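Local coordinates for LysR family transcriptional regulator (Vibrio vulnificus, PDB 5FHK), which probably acts as a LysR-type, DNA-binding regulator of virulence gene transcription, the present chain being its regulatory domain without the DNA-binding part, at residues Gly74-Ile79 and Pro153-Lys158; Thr114-Lys119 and Ser174-Asp179; Pro14-Lys19 and Asn134-Val139. All coordinates share one frame; numbering follows the deposited sequence.

Contact 1 of 3, residues Gly74-Ile79 and Pro153-Lys158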
loop_
_atom_site.group_PDB
_atom_site.type_symbol
_atom_site.label_atom_id
_atom_site.label_comp_id
_atom_site.label_asym_id
_atom_site.label_seq_id
_atom_site.Cartn_x
_atom_site.Cartn_y
_atom_site.Cartn_z
ATOM N N GLY A 74 -10.290 6.219 -16.989
ATOM C CA GLY A 74 -11.107 5.911 -15.829
ATOM C C GLY A 74 -11.299 7.122 -14.954
ATOM O O GLY A 74 -10.714 8.186 -15.172
ATOM N N SER A 75 -12.148 6.940 -13.947
ATOM C CA SER A 75 -12.403 8.022 -13.022
ATOM C C SER A 75 -12.806 7.447 -11.675
ATOM O O SER A 75 -13.286 6.314 -11.560
ATOM C CB SER A 75 -13.458 8.987 -13.565
ATOM O OG SER A 75 -14.687 8.331 -13.740
ATOM N N VAL A 76 -12.564 8.232 -10.654
ATOM C CA VAL A 76 -12.855 7.852 -9.288
ATOM C C VAL A 76 -13.587 9.011 -8.632
ATOM O O VAL A 76 -13.412 10.175 -9.009
ATOM C CB VAL A 76 -11.553 7.487 -8.532
ATOM C CG1 VAL A 76 -10.777 8.720 -8.142
ATOM C CG2 VAL A 76 -11.861 6.671 -7.326
ATOM N N LYS A 77 -14.431 8.690 -7.659
ATOM C CA LYS A 77 -15.111 9.707 -6.872
ATOM C C LYS A 77 -15.038 9.329 -5.399
ATOM O O LYS A 77 -15.349 8.196 -5.030
ATOM C CB LYS A 77 -16.569 9.873 -7.313
ATOM C CG LYS A 77 -17.342 10.863 -6.455
ATOM C CD LYS A 77 -18.763 11.065 -6.964
ATOM C CE LYS A 77 -19.787 10.529 -5.989
ATOM N NZ LYS A 77 -20.250 9.184 -6.410
ATOM N N ASP A 78 -14.638 10.279 -4.566
ATOM C CA ASP A 78 -14.484 10.039 -3.141
ATOM C C ASP A 78 -15.789 10.312 -2.400
ATOM O O ASP A 78 -16.474 11.301 -2.667
ATOM C CB ASP A 78 -13.361 10.907 -2.586
ATOM C CG ASP A 78 -12.127 10.907 -3.486
ATOM O OD1 ASP A 78 -11.660 9.812 -3.876
ATOM O OD2 ASP A 78 -11.652 12.007 -3.843
ATOM N N ILE A 79 -16.119 9.421 -1.459
ATOM C CA ILE A 79 -17.379 9.453 -0.732
ATOM C C ILE A 79 -17.087 9.209 0.739
ATOM O O ILE A 79 -16.081 8.598 1.105
ATOM C CB ILE A 79 -18.379 8.398 -1.237
ATOM C CG1 ILE A 79 -17.809 7.006 -1.005
ATOM C CG2 ILE A 79 -18.665 8.580 -2.753
ATOM C CD1 ILE A 79 -18.704 5.925 -1.520
ATOM N N PRO A 153 -11.770 6.932 -1.862
ATOM C CA PRO A 153 -12.136 6.723 -3.270
ATOM C C PRO A 153 -13.066 5.528 -3.408
ATOM O O PRO A 153 -12.745 4.425 -2.953
ATOM C CB PRO A 153 -10.788 6.466 -3.963
ATOM C CG PRO A 153 -9.732 6.908 -2.995
ATOM C CD PRO A 153 -10.343 6.673 -1.624
ATOM N N ASP A 154 -14.205 5.745 -4.083
ATOM C CA ASP A 154 -15.278 4.744 -4.115
ATOM C C ASP A 154 -14.802 3.388 -4.628
ATOM O O ASP A 154 -15.231 2.347 -4.111
ATOM C CB ASP A 154 -16.462 5.235 -4.960
ATOM C CG ASP A 154 -16.066 5.611 -6.388
ATOM O OD1 ASP A 154 -14.875 5.469 -6.758
ATOM O OD2 ASP A 154 -16.964 6.061 -7.141
ATOM N N VAL A 155 -13.912 3.373 -5.629
ATOM C CA VAL A 155 -13.405 2.105 -6.165
ATOM C C VAL A 155 -12.734 1.253 -5.088
ATOM O O VAL A 155 -12.719 0.022 -5.186
ATOM C CB VAL A 155 -12.450 2.364 -7.347
ATOM C CG1 VAL A 155 -11.131 2.965 -6.870
ATOM C CG2 VAL A 155 -12.209 1.077 -8.120
ATOM N N MET A 156 -12.177 1.870 -4.047
ATOM C CA MET A 156 -11.490 1.089 -3.023
ATOM C C MET A 156 -12.438 0.430 -2.015
ATOM O O MET A 156 -12.000 -0.450 -1.261
ATOM C CB MET A 156 -10.500 1.973 -2.262
ATOM C CG MET A 156 -9.159 2.265 -2.971
ATOM S SD MET A 156 -8.085 3.292 -1.883
ATOM C CE MET A 156 -8.105 2.341 -0.344
ATOM N N ILE A 157 -13.708 0.826 -1.971
ATOM C CA ILE A 157 -14.597 0.341 -0.925
ATOM C C ILE A 157 -15.947 -0.111 -1.470
ATOM O O ILE A 157 -16.905 -0.265 -0.702
ATOM C CB ILE A 157 -14.795 1.423 0.150
ATOM C CG1 ILE A 157 -15.105 2.764 -0.499
ATOM C CG2 ILE A 157 -13.572 1.506 1.058
ATOM C CD1 ILE A 157 -15.490 3.841 0.477
ATOM N N LYS A 158 -16.031 -0.353 -2.785
ATOM C CA LYS A 158 -17.332 -0.674 -3.366
ATOM C C LYS A 158 -17.836 -2.036 -2.898
ATOM O O LYS A 158 -19.035 -2.194 -2.644
ATOM C CB LYS A 158 -17.290 -0.598 -4.892
ATOM C CG LYS A 158 -16.540 -1.691 -5.613
ATOM C CD LYS A 158 -16.686 -1.466 -7.134
ATOM C CE LYS A 158 -16.494 0.034 -7.464
ATOM N NZ LYS A 158 -15.922 0.293 -8.821
#

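Contact 2 of 3, residues Thr114-Lys119 and Ser174-Asp179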
loop_
_atom_site.group_PDB
_atom_site.type_symbol
_atom_site.label_atom_id
_atom_site.label_comp_id
_atom_site.label_asym_id
_atom_site.label_seq_id
_atom_site.Cartn_x
_atom_site.Cartn_y
_atom_site.Cartn_z
ATOM N N THR A 114 -12.981 18.355 0.518
ATOM C CA THR A 114 -13.740 19.374 -0.205
ATOM C C THR A 114 -15.022 18.728 -0.702
ATOM O O THR A 114 -15.000 17.947 -1.656
ATOM C CB THR A 114 -12.921 19.934 -1.357
ATOM O OG1 THR A 114 -11.640 20.327 -0.856
ATOM C CG2 THR A 114 -13.639 21.124 -1.993
ATOM N N LEU A 115 -16.139 19.063 -0.061
ATOM C CA LEU A 115 -17.395 18.354 -0.243
ATOM C C LEU A 115 -18.444 19.256 -0.867
ATOM O O LEU A 115 -18.709 20.349 -0.353
ATOM C CB LEU A 115 -17.900 17.821 1.097
ATOM C CG LEU A 115 -16.920 16.810 1.696
ATOM C CD1 LEU A 115 -17.472 16.276 2.989
ATOM C CD2 LEU A 115 -16.675 15.649 0.719
ATOM N N ILE A 116 -19.052 18.782 -1.953
ATOM C CA ILE A 116 -20.133 19.472 -2.640
ATOM C C ILE A 116 -21.413 18.673 -2.425
ATOM O O ILE A 116 -21.381 17.449 -2.251
ATOM C CB ILE A 116 -19.850 19.651 -4.149
ATOM C CG1 ILE A 116 -20.109 18.338 -4.906
ATOM C CG2 ILE A 116 -18.418 20.111 -4.384
ATOM C CD1 ILE A 116 -20.479 18.511 -6.384
ATOM N N ASN A 117 -22.544 19.363 -2.401
ATOM C CA ASN A 117 -23.819 18.660 -2.313
ATOM C C ASN A 117 -24.602 18.851 -3.611
ATOM O O ASN A 117 -24.125 19.485 -4.563
ATOM C CB ASN A 117 -24.618 19.108 -1.083
ATOM C CG ASN A 117 -25.155 20.523 -1.198
ATOM O OD1 ASN A 117 -24.873 21.243 -2.161
ATOM N ND2 ASN A 117 -25.926 20.939 -0.193
ATOM N N SER A 118 -25.820 18.301 -3.625
ATOM C CA SER A 118 -26.656 18.327 -4.824
ATOM C C SER A 118 -26.951 19.751 -5.276
ATOM O O SER A 118 -26.989 20.029 -6.482
ATOM C CB SER A 118 -27.966 17.582 -4.561
ATOM O OG SER A 118 -28.629 18.134 -3.432
ATOM N N LYS A 119 -27.173 20.663 -4.327
ATOM C CA LYS A 119 -27.539 22.043 -4.635
ATOM C C LYS A 119 -26.344 22.938 -4.950
ATOM O O LYS A 119 -26.548 24.080 -5.381
ATOM C CB LYS A 119 -28.339 22.645 -3.476
ATOM C CG LYS A 119 -29.676 21.962 -3.239
ATOM C CD LYS A 119 -29.816 21.460 -1.802
ATOM C CE LYS A 119 -31.023 20.524 -1.653
ATOM N NZ LYS A 119 -30.830 19.231 -2.382
ATOM N N SER A 174 -20.443 14.752 -1.726
ATOM C CA SER A 174 -19.391 14.016 -2.408
ATOM C C SER A 174 -18.317 14.988 -2.838
ATOM O O SER A 174 -18.590 16.172 -3.066
ATOM C CB SER A 174 -19.922 13.277 -3.631
ATOM O OG SER A 174 -19.873 14.126 -4.772
ATOM N N ALA A 175 -17.097 14.472 -2.948
ATOM C CA ALA A 175 -16.026 15.207 -3.594
ATOM C C ALA A 175 -16.242 15.209 -5.104
ATOM O O ALA A 175 -17.008 14.406 -5.653
ATOM C CB ALA A 175 -14.673 14.588 -3.262
ATOM N N ASN A 176 -15.568 16.131 -5.785
ATOM C CA ASN A 176 -15.715 16.083 -7.228
ATOM C C ASN A 176 -14.838 14.971 -7.800
ATOM O O ASN A 176 -13.773 14.666 -7.256
ATOM C CB ASN A 176 -15.346 17.426 -7.852
ATOM C CG ASN A 176 -16.525 18.398 -7.884
ATOM O OD1 ASN A 176 -17.656 18.014 -8.213
ATOM N ND2 ASN A 176 -16.268 19.658 -7.533
ATOM N N PRO A 177 -15.280 14.332 -8.878
ATOM C CA PRO A 177 -14.510 13.215 -9.433
ATOM C C PRO A 177 -13.162 13.687 -9.939
ATOM O O PRO A 177 -13.010 14.807 -10.428
ATOM C CB PRO A 177 -15.384 12.705 -10.589
ATOM C CG PRO A 177 -16.740 13.267 -10.322
ATOM C CD PRO A 177 -16.501 14.591 -9.655
ATOM N N ARG A 178 -12.179 12.817 -9.808
ATOM C CA ARG A 178 -10.887 13.015 -10.432
ATOM C C ARG A 178 -10.691 11.918 -11.470
ATOM O O ARG A 178 -11.072 10.762 -11.251
ATOM C CB ARG A 178 -9.761 13.032 -9.380
ATOM C CG ARG A 178 -10.008 12.159 -8.167
ATOM C CD ARG A 178 -9.162 12.516 -6.909
ATOM N NE ARG A 178 -9.437 11.524 -5.864
ATOM C CZ ARG A 178 -8.529 10.736 -5.278
ATOM N NH1 ARG A 178 -7.229 10.843 -5.556
ATOM N NH2 ARG A 178 -8.921 9.854 -4.374
ATOM N N ASP A 179 -10.136 12.287 -12.617
ATOM C CA ASP A 179 -9.951 11.326 -13.691
ATOM C C ASP A 179 -8.569 10.702 -13.617
ATOM O O ASP A 179 -7.642 11.233 -13.000
ATOM C CB ASP A 179 -10.160 11.993 -15.042
ATOM C CG ASP A 179 -11.593 12.414 -15.253
ATOM O OD1 ASP A 179 -12.477 11.849 -14.567
ATOM O OD2 ASP A 179 -11.834 13.300 -16.101
#

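Contact 3 of 3, residues Pro14-Lys19 and Asn134-Val139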
loop_
_atom_site.group_PDB
_atom_site.type_symbol
_atom_site.label_atom_id
_atom_site.label_comp_id
_atom_site.label_asym_id
_atom_site.label_seq_id
_atom_site.Cartn_x
_atom_site.Cartn_y
_atom_site.Cartn_z
ATOM N N PRO A 14 -0.610 5.943 -9.862
ATOM C CA PRO A 14 -0.981 6.698 -8.649
ATOM C C PRO A 14 -0.990 5.844 -7.386
ATOM O O PRO A 14 -1.368 4.670 -7.402
ATOM C CB PRO A 14 -2.396 7.204 -8.964
ATOM C CG PRO A 14 -2.909 6.285 -10.010
ATOM C CD PRO A 14 -1.707 5.928 -10.846
ATOM N N TYR A 15 -0.624 6.483 -6.269
ATOM C CA TYR A 15 -0.236 5.740 -5.066
ATOM C C TYR A 15 -1.339 4.791 -4.573
ATOM O O TYR A 15 -1.157 3.562 -4.532
ATOM C CB TYR A 15 0.184 6.710 -3.967
ATOM C CG TYR A 15 0.636 5.972 -2.738
ATOM C CD1 TYR A 15 1.410 4.823 -2.850
ATOM C CD2 TYR A 15 0.246 6.379 -1.469
ATOM C CE1 TYR A 15 1.807 4.111 -1.731
ATOM C CE2 TYR A 15 0.637 5.673 -0.351
ATOM C CZ TYR A 15 1.419 4.541 -0.490
ATOM O OH TYR A 15 1.816 3.828 0.619
ATOM N N ASN A 16 -2.497 5.329 -4.218
ATOM C CA ASN A 16 -3.495 4.516 -3.519
ATOM C C ASN A 16 -4.319 3.602 -4.413
ATOM O O ASN A 16 -4.989 2.702 -3.887
ATOM C CB ASN A 16 -4.460 5.408 -2.769
ATOM C CG ASN A 16 -3.817 6.080 -1.609
ATOM O OD1 ASN A 16 -3.377 5.421 -0.672
ATOM N ND2 ASN A 16 -3.770 7.404 -1.643
ATOM N N LEU A 17 -4.291 3.798 -5.734
ATOM C CA LEU A 17 -5.239 3.166 -6.636
ATOM C C LEU A 17 -4.622 2.067 -7.471
ATOM O O LEU A 17 -5.344 1.397 -8.215
ATOM C CB LEU A 17 -5.841 4.212 -7.589
ATOM C CG LEU A 17 -6.496 5.448 -6.978
ATOM C CD1 LEU A 17 -6.917 6.394 -8.097
ATOM C CD2 LEU A 17 -7.706 5.046 -6.171
ATOM N N THR A 18 -3.308 1.881 -7.391
ATOM C CA THR A 18 -2.619 0.993 -8.322
ATOM C C THR A 18 -3.129 -0.429 -8.221
ATOM O O THR A 18 -3.418 -1.070 -9.238
ATOM C CB THR A 18 -1.121 1.028 -8.063
ATOM O OG1 THR A 18 -0.594 2.262 -8.559
ATOM C CG2 THR A 18 -0.426 -0.149 -8.743
ATOM N N LYS A 19 -3.256 -0.940 -7.000
ATOM C CA LYS A 19 -3.655 -2.326 -6.816
ATOM C C LYS A 19 -5.017 -2.594 -7.457
ATOM O O LYS A 19 -5.165 -3.533 -8.240
ATOM C CB LYS A 19 -3.650 -2.667 -5.323
ATOM C CG LYS A 19 -4.217 -4.021 -5.032
ATOM C CD LYS A 19 -3.185 -5.103 -5.168
ATOM C CE LYS A 19 -3.815 -6.434 -4.800
ATOM N NZ LYS A 19 -4.991 -6.721 -5.685
ATOM N N ASN A 134 -0.452 8.694 5.754
ATOM C CA ASN A 134 -0.057 8.987 4.380
ATOM C C ASN A 134 -0.493 7.910 3.378
ATOM O O ASN A 134 -0.106 7.992 2.205
ATOM C CB ASN A 134 1.459 9.200 4.295
ATOM C CG ASN A 134 2.256 8.014 4.813
ATOM O OD1 ASN A 134 1.752 7.183 5.584
ATOM N ND2 ASN A 134 3.521 7.943 4.410
ATOM N N ALA A 135 -1.273 6.911 3.798
ATOM C CA ALA A 135 -1.808 5.892 2.895
ATOM C C ALA A 135 -3.272 5.633 3.238
ATOM O O ALA A 135 -3.649 5.657 4.411
ATOM C CB ALA A 135 -1.016 4.570 2.977
ATOM N N LEU A 136 -4.090 5.336 2.223
ATOM C CA LEU A 136 -5.530 5.187 2.450
ATOM C C LEU A 136 -5.930 3.783 2.869
ATOM O O LEU A 136 -6.970 3.617 3.524
ATOM C CB LEU A 136 -6.327 5.575 1.194
ATOM C CG LEU A 136 -6.564 7.095 1.064
ATOM C CD1 LEU A 136 -7.214 7.447 -0.277
ATOM C CD2 LEU A 136 -7.392 7.644 2.213
ATOM N N ASN A 137 -5.130 2.770 2.522
ATOM C CA ASN A 137 -5.467 1.417 2.938
ATOM C C ASN A 137 -5.532 1.303 4.463
ATOM O O ASN A 137 -6.484 0.727 4.998
ATOM C CB ASN A 137 -4.487 0.402 2.327
ATOM C CG ASN A 137 -3.043 0.591 2.802
ATOM O OD1 ASN A 137 -2.640 1.674 3.250
ATOM N ND2 ASN A 137 -2.252 -0.476 2.693
ATOM N N VAL A 138 -4.560 1.875 5.192
ATOM C CA VAL A 138 -4.626 1.737 6.651
ATOM C C VAL A 138 -5.754 2.578 7.240
ATOM O O VAL A 138 -6.287 2.249 8.299
ATOM C CB VAL A 138 -3.283 2.088 7.314
ATOM C CG1 VAL A 138 -2.189 1.127 6.841
ATOM C CG2 VAL A 138 -2.922 3.509 7.033
ATOM N N VAL A 139 -6.110 3.686 6.589
ATOM C CA VAL A 139 -7.262 4.481 7.009
ATOM C C VAL A 139 -8.549 3.658 6.907
ATOM O O VAL A 139 -9.403 3.693 7.796
ATOM C CB VAL A 139 -7.336 5.770 6.165
ATOM C CG1 VAL A 139 -8.569 6.564 6.510
ATOM C CG2 VAL A 139 -6.068 6.633 6.401
HETATM O O HOH W 1 -3.082 2.857 0.034
#

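Contact 1 of 3, residues Gly74-Ile79 and Pro153-Lys158
Two backbone-directed hydrogen bonds tie Asp154 to Lys77. Asp154 N donates to Lys77 O at 2.9 Å, from above the carbonyl plane. Lys77 N points almost straight at Asp154 OD1, but at 3.4 Å this bond is weak. OD1 can face it because Asp154 CG sits in the crowded position between its own N and carbonyl carbon (chi1 56°), folding the carboxylate back over the Lys77 peptide; OD1 also takes a weak bond from Val155 N. Lys77 NZ stays beyond salt-bridge distance.

Apolar contacts lie on both sides of this pair. Val76 CG2, anti to its backbone N, packs 3.5 Å from Pro153 CB, the two side chains pointing the same way, and meets Val155 CG1 at 3.8 Å. Beyond Asp154, the side chains of Ile79 and Ile157 slide past each other in opposite directions, Ile79 CG1 lying 4.2 Å from Ile157 CD1. Compact branched residues, with methyls close to the backbone, suit the short distance between the segments; Val76, Ile79 and Ile157 are buried.

Asp78 and Pro153 form an antiparallel non-hydrogen-bonded pair, where the missing N-H of proline loses no bond to Asp78, whose salt bridge goes to Arg178. Strand 68-82, consistent with the strands running between the two lobes of a LysR substrate-binding domain, thus meets the turn between strand 149-153 and helix 158-163, with strand 178-185 alongside and helix 136-144 against Pro153.

Contact 2 of 3, residues Thr114-Lys119 and Ser174-Asp179
Ile116 reaches across to Ser174 and Asn176 with every part of its side chain. Its CB stands 3.9 Å from Ser174 O. The first torsion (chi1 78°) puts CG1 in the crowded position between backbone N and carbonyl carbon, and so brings CG1 to 3.2 Å from the same oxygen. CG2, beside the backbone N, faces the amide nitrogen of Asn176, with ND2 at 3.8 Å. At the tip, CD1 ends 3.4 Å from Asn176 OD1. The two side chains cross at about a right angle. An isoleucine suits this partly exposed strand position because its beta branch places CG1 and CG2 against Ser174 O and the Asn176 amide, while asparagine suits the solvent-exposed end.

The backbones form an antiparallel hydrogen-bonded pair. Ile116 N donates to Ser174 O at 2.9 Å, from above the carbonyl plane, and Ser174 N donates to Ile116 O, also at 2.9 Å but nearly along the C=O axis. Ser174 OG donates to the carbonyl of the next residue, Ala175 O, at 3.0 Å. Ala175 CA directs a C-H toward Thr114 O; its CB heads away from strand 113-117 yet still lies against that oxygen, so a short side chain fits.

Leu115 extends CD2 over the Ser174-Ala175 peptide and also packs on Trp173 and Leu80. The pair joins the central strand 113-117 to the outer strand 173-174 of a small three-stranded antiparallel sheet, completed by 122-125; beyond it Ala175 bonds to Asp78 of strand 68-82, and the chain runs on into strand 178-185.

Contact 3 of 3, residues Pro14-Lys19 and Asn134-Val139
The side chains of Tyr15 and Asn16, consecutive in the turn after strand 9-14, are set by different first torsions, and each meets a different part of the facing segment. Asn16 CG lies anti to its carbonyl carbon (chi1 -70°), which carries the amide across to the start of helix 136-144. There OD1 accepts the N-H of Leu136 at 3.0 Å, the donor standing above the amide plane and the bond fairly straight. Asn16 OD1 is gripped a second time by a water at 2.7 Å, which donates to it and in turn accepts from Asn137 N at 3.2 Å. One carbonyl thus answers two successive backbone N-H groups, one directly and one through water, at a helix beginning where such groups lack acceptors from a preceding turn. The other half of the amide is used as well: ND2 bonds to His108 O, which fixes the rotation of the group.

Leu136, with CG likewise anti to its carbonyl carbon, crosses Asn16 at about a right angle; its CD1 lies 3.7 Å from Asn16 ND2, giving the amide an apolar flank.

Tyr15 instead places CG anti to the backbone N (chi1 -178°). Asn134 O sits at the ring edge, 3.5 Å from Tyr15 CE2, while Ala135 CB comes in obliquely, 3.8 Å from Tyr15 OH. That OH hydrogen-bonds Tyr15 OH of the second subunit, and Asn134 OD1 bonds Thr42 N of the second subunit.

Tyr15 lies against strand 38-43 and Leu136 over strand 149-153. Thr18 packs on Val138 and Lys19 on Ser141 of the second subunit, so that helix 18-32 faces the partner's helix 136-144, consistent with the dimer of LysR regulatory domains.

Contact 1 is the middle member: its centre lies about 12 Å from those of contacts 2 and 3, which are themselves about 20 Å apart and do not touch. Toward contact 2 it is joined by the salt bridge of Asp78 OD1 and Arg178 NH2 (2.8 Å), between neighbouring strands 68-82 and 178-185. Toward contact 3 the link is packing, mostly apolar, Pro153 CD meeting Leu136 CD1 at 3.5 Å; Met156 SD also lies 3.7 Å from Asn16 O. This is consistent with the two-lobed LysR regulatory fold, in which crossing strands connect the lobes and contact 3 spans the cleft where relatives bind effectors; contact 3 also takes part in the subunit interface.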